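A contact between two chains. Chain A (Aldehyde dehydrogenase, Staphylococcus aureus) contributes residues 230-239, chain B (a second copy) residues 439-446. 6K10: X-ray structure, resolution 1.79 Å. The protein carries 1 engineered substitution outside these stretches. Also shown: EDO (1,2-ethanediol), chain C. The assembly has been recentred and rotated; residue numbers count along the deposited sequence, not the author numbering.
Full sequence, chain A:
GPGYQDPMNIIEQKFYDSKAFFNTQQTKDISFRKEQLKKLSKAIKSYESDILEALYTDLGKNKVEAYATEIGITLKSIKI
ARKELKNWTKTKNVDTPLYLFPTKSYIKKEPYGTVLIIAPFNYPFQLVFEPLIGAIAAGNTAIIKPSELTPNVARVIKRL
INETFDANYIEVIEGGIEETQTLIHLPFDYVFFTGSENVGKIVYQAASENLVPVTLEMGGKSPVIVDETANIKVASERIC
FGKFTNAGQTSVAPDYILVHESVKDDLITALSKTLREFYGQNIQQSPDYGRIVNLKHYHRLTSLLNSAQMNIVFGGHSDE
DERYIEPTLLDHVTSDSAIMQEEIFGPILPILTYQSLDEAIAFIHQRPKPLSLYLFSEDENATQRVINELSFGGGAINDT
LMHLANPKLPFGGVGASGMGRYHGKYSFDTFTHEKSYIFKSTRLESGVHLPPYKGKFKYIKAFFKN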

# COMPACT_ATOMS: atom_id res chain seq x y z
N ALA A 230 -36.97 -2.51 -2.38
CA ALA A 230 -36.34 -1.54 -3.26
C ALA A 230 -37.38 -0.73 -4.04
O ALA A 230 -38.48 -1.20 -4.33
CB ALA A 230 -35.40 -2.24 -4.25
N ASN A 231 -37.01 0.51 -4.36
CA ASN A 231 -37.75 1.32 -5.33
C ASN A 231 -37.38 0.78 -6.71
O ASN A 231 -36.29 1.06 -7.22
CB ASN A 231 -37.40 2.79 -5.18
CG ASN A 231 -38.26 3.69 -6.05
OD1 ASN A 231 -38.59 3.35 -7.19
ND2 ASN A 231 -38.63 4.85 -5.51
N ILE A 232 -38.29 0.02 -7.31
CA ILE A 232 -37.94 -0.79 -8.48
C ILE A 232 -37.61 0.09 -9.68
O ILE A 232 -36.63 -0.15 -10.39
CB ILE A 232 -39.06 -1.79 -8.79
CG1 ILE A 232 -39.31 -2.71 -7.59
CG2 ILE A 232 -38.72 -2.60 -10.03
CD1 ILE A 232 -38.16 -3.66 -7.31
N LYS A 233 -38.44 1.11 -9.94
CA LYS A 233 -38.21 1.92 -11.13
C LYS A 233 -36.94 2.75 -11.00
O LYS A 233 -36.16 2.84 -11.96
CB LYS A 233 -39.41 2.83 -11.41
CG LYS A 233 -39.32 3.53 -12.76
CD LYS A 233 -39.11 2.52 -13.88
CE LYS A 233 -39.18 3.15 -15.26
NZ LYS A 233 -38.10 4.15 -15.50
N VAL A 234 -36.72 3.36 -9.84
CA VAL A 234 -35.49 4.12 -9.62
C VAL A 234 -34.28 3.19 -9.65
O VAL A 234 -33.22 3.55 -10.18
CB VAL A 234 -35.57 4.90 -8.30
CG1 VAL A 234 -34.27 5.66 -8.06
CG2 VAL A 234 -36.75 5.86 -8.33
N ALA A 235 -34.41 1.99 -9.08
CA ALA A 235 -33.33 1.02 -9.16
C ALA A 235 -32.99 0.69 -10.60
O ALA A 235 -31.82 0.66 -10.99
CB ALA A 235 -33.70 -0.25 -8.39
N SER A 236 -34.02 0.45 -11.42
CA SER A 236 -33.78 0.09 -12.81
C SER A 236 -33.10 1.22 -13.57
O SER A 236 -32.27 0.97 -14.46
CB SER A 236 -35.10 -0.30 -13.48
OG SER A 236 -35.82 0.85 -13.89
N GLU A 237 -33.42 2.47 -13.24
CA GLU A 237 -32.79 3.60 -13.92
C GLU A 237 -31.31 3.70 -13.55
O GLU A 237 -30.46 3.91 -14.42
CB GLU A 237 -33.53 4.89 -13.57
CG GLU A 237 -34.87 5.04 -14.29
CD GLU A 237 -35.77 6.07 -13.65
OE1 GLU A 237 -35.29 6.84 -12.79
OE2 GLU A 237 -36.97 6.13 -14.01
N ARG A 238 -31.00 3.55 -12.26
CA ARG A 238 -29.61 3.68 -11.83
C ARG A 238 -28.79 2.44 -12.19
O ARG A 238 -27.58 2.55 -12.45
CB ARG A 238 -29.57 3.96 -10.32
CG ARG A 238 -30.28 5.27 -9.99
CD ARG A 238 -30.43 5.55 -8.50
NE ARG A 238 -31.10 6.84 -8.31
CZ ARG A 238 -31.43 7.37 -7.14
NH1 ARG A 238 -31.16 6.73 -6.01
NH2 ARG A 238 -32.04 8.54 -7.10
N ILE A 239 -29.43 1.27 -12.25
CA ILE A 239 -28.73 0.07 -12.72
C ILE A 239 -28.38 0.21 -14.20
O ILE A 239 -27.23 -0.02 -14.61
CB ILE A 239 -29.59 -1.19 -12.47
CG1 ILE A 239 -29.58 -1.56 -10.98
CG2 ILE A 239 -29.08 -2.36 -13.30
CD1 ILE A 239 -30.71 -2.50 -10.58
N PHE B 439 -24.47 6.59 -0.78
CA PHE B 439 -25.91 6.39 -0.69
C PHE B 439 -26.59 7.53 -1.42
O PHE B 439 -26.20 8.69 -1.27
CB PHE B 439 -26.38 6.34 0.78
CG PHE B 439 -27.87 6.38 0.94
CD1 PHE B 439 -28.62 5.21 0.93
CD2 PHE B 439 -28.54 7.59 1.11
CE1 PHE B 439 -30.00 5.25 1.07
CE2 PHE B 439 -29.91 7.63 1.25
CZ PHE B 439 -30.64 6.46 1.23
N LYS B 440 -27.59 7.20 -2.24
CA LYS B 440 -28.40 8.22 -2.88
C LYS B 440 -29.86 7.84 -2.73
O LYS B 440 -30.28 6.76 -3.16
CB LYS B 440 -28.03 8.40 -4.36
CG LYS B 440 -28.72 9.61 -4.99
CD LYS B 440 -27.97 10.13 -6.20
CE LYS B 440 -28.27 9.32 -7.45
NZ LYS B 440 -27.57 9.88 -8.64
N SER B 441 -30.64 8.74 -2.12
CA SER B 441 -32.05 8.47 -1.86
C SER B 441 -32.80 8.20 -3.16
O SER B 441 -32.60 8.88 -4.17
CB SER B 441 -32.68 9.65 -1.13
OG SER B 441 -34.09 9.53 -1.08
N THR B 442 -33.67 7.18 -3.12
CA THR B 442 -34.55 6.89 -4.25
C THR B 442 -35.79 7.76 -4.26
O THR B 442 -36.54 7.72 -5.24
CB THR B 442 -34.97 5.42 -4.23
OG1 THR B 442 -35.73 5.14 -3.05
CG2 THR B 442 -33.75 4.51 -4.28
N ARG B 443 -36.05 8.52 -3.20
CA ARG B 443 -37.14 9.48 -3.22
C ARG B 443 -36.82 10.70 -4.08
O ARG B 443 -37.74 11.41 -4.49
CB ARG B 443 -37.48 9.94 -1.80
CG ARG B 443 -37.69 8.81 -0.80
CD ARG B 443 -38.22 9.36 0.52
NE ARG B 443 -38.17 8.37 1.59
CZ ARG B 443 -39.22 8.03 2.34
NH1 ARG B 443 -40.40 8.60 2.13
NH2 ARG B 443 -39.08 7.13 3.30
N LEU B 444 -35.54 10.95 -4.35
CA LEU B 444 -35.11 12.09 -5.14
C LEU B 444 -34.74 11.60 -6.53
O LEU B 444 -33.70 10.96 -6.72
CB LEU B 444 -33.94 12.80 -4.47
CG LEU B 444 -34.29 13.44 -3.12
CD1 LEU B 444 -33.06 13.99 -2.43
CD2 LEU B 444 -35.33 14.53 -3.32
N GLU B 445 -35.60 11.89 -7.50
CA GLU B 445 -35.43 11.43 -8.87
C GLU B 445 -35.05 12.59 -9.77
O GLU B 445 -35.43 13.74 -9.52
CB GLU B 445 -36.72 10.78 -9.39
CG GLU B 445 -37.30 9.72 -8.47
CD GLU B 445 -38.46 8.98 -9.11
OE1 GLU B 445 -38.76 9.26 -10.29
OE2 GLU B 445 -39.07 8.13 -8.44
N SER B 446 -34.31 12.28 -10.83
CA SER B 446 -33.95 13.26 -11.84
C SER B 446 -33.47 12.53 -13.08
O SER B 446 -32.72 11.56 -12.98
CB SER B 446 -32.87 14.23 -11.34
OG SER B 446 -32.52 15.15 -12.35
C1 EDO C . -34.15 6.29 -0.13
O1 EDO C . -33.16 5.32 -0.48
C2 EDO C . -34.17 6.49 1.38
O2 EDO C . -34.22 7.89 1.65

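Every hydrogen bond across this contact comes from one side chain, Arg238(A), and every acceptor is a backbone carbonyl of chain B. Its chi angles of -61°, 173°, 179° and 178° (m, then t throughout) describe an extended arm, which carries the guanidinium from the helix into an irregular segment of the second copy. The best bond runs from Arg238(A) NH2 to Ser441(B) O, 3.0 Å with an N-H...O angle of 153°. Arg238(A) NH1 reaches the same Ser441(B) O at 3.2 Å and 143°, a weak bond, so this one oxygen is held by both terminal nitrogens; it lies at the guanidinium edge, near its plane, where the N-H groups point. A second weak bond joins Arg238(A) NH1 to Lys440(B) O: the distance, 3.0 Å, is ordinary, but the angle of 124° is poor. Arg238(A) NH2 also lies 3.0 Å from Leu444(B) O, likewise near the guanidinium plane, although the geometry leaves open whether a hydrogen bond forms.

Over one face of the guanidinium sits the side chain of Lys440(B), with its CE 3.7 Å from Arg238(A) CZ. The approach is made by a methylene carbon, so the methylene covers one face of the flat group, while carbonyls meet its edge. Arg238(A) has 103 Å² covered by the other stretch, the largest share of any residue in a contact that buries 361 Å² in all.

One turn back along the helix, Val234(A) packs against Thr442(B); their CA atoms, 6.1 Å apart, are the closest CA pair across the two stretches. Val234(A) CG1 lies 3.9 Å from Thr442(B) CB, and Val234(A) CG2 lies 3.6 Å from Thr442(B) O. The same methyl, Val234(A) CG2, comes within 3.2 Å of Glu445(B) OE2, a tight meeting of carbon with carboxylate oxygen. Although the CA-to-CB bond of Glu445(B) points sideways, the end of its side chain comes nearer to the helix.

Asn231(A) has two roles. As the N-cap, its OD1 accepts from Val234(A) N at 3.2 Å and 168°, satisfying a backbone amide in the first turn. It also borders chain B, its CB 3.6 Å from Thr442(B) OG1 and its ND2 3.6 Å from Thr442(B) O. Spacings of three and four residues put Asn231(A), Val234(A) and Arg238(A) along one side of the helix start, and the CA-to-CB bonds of all three point toward chain B.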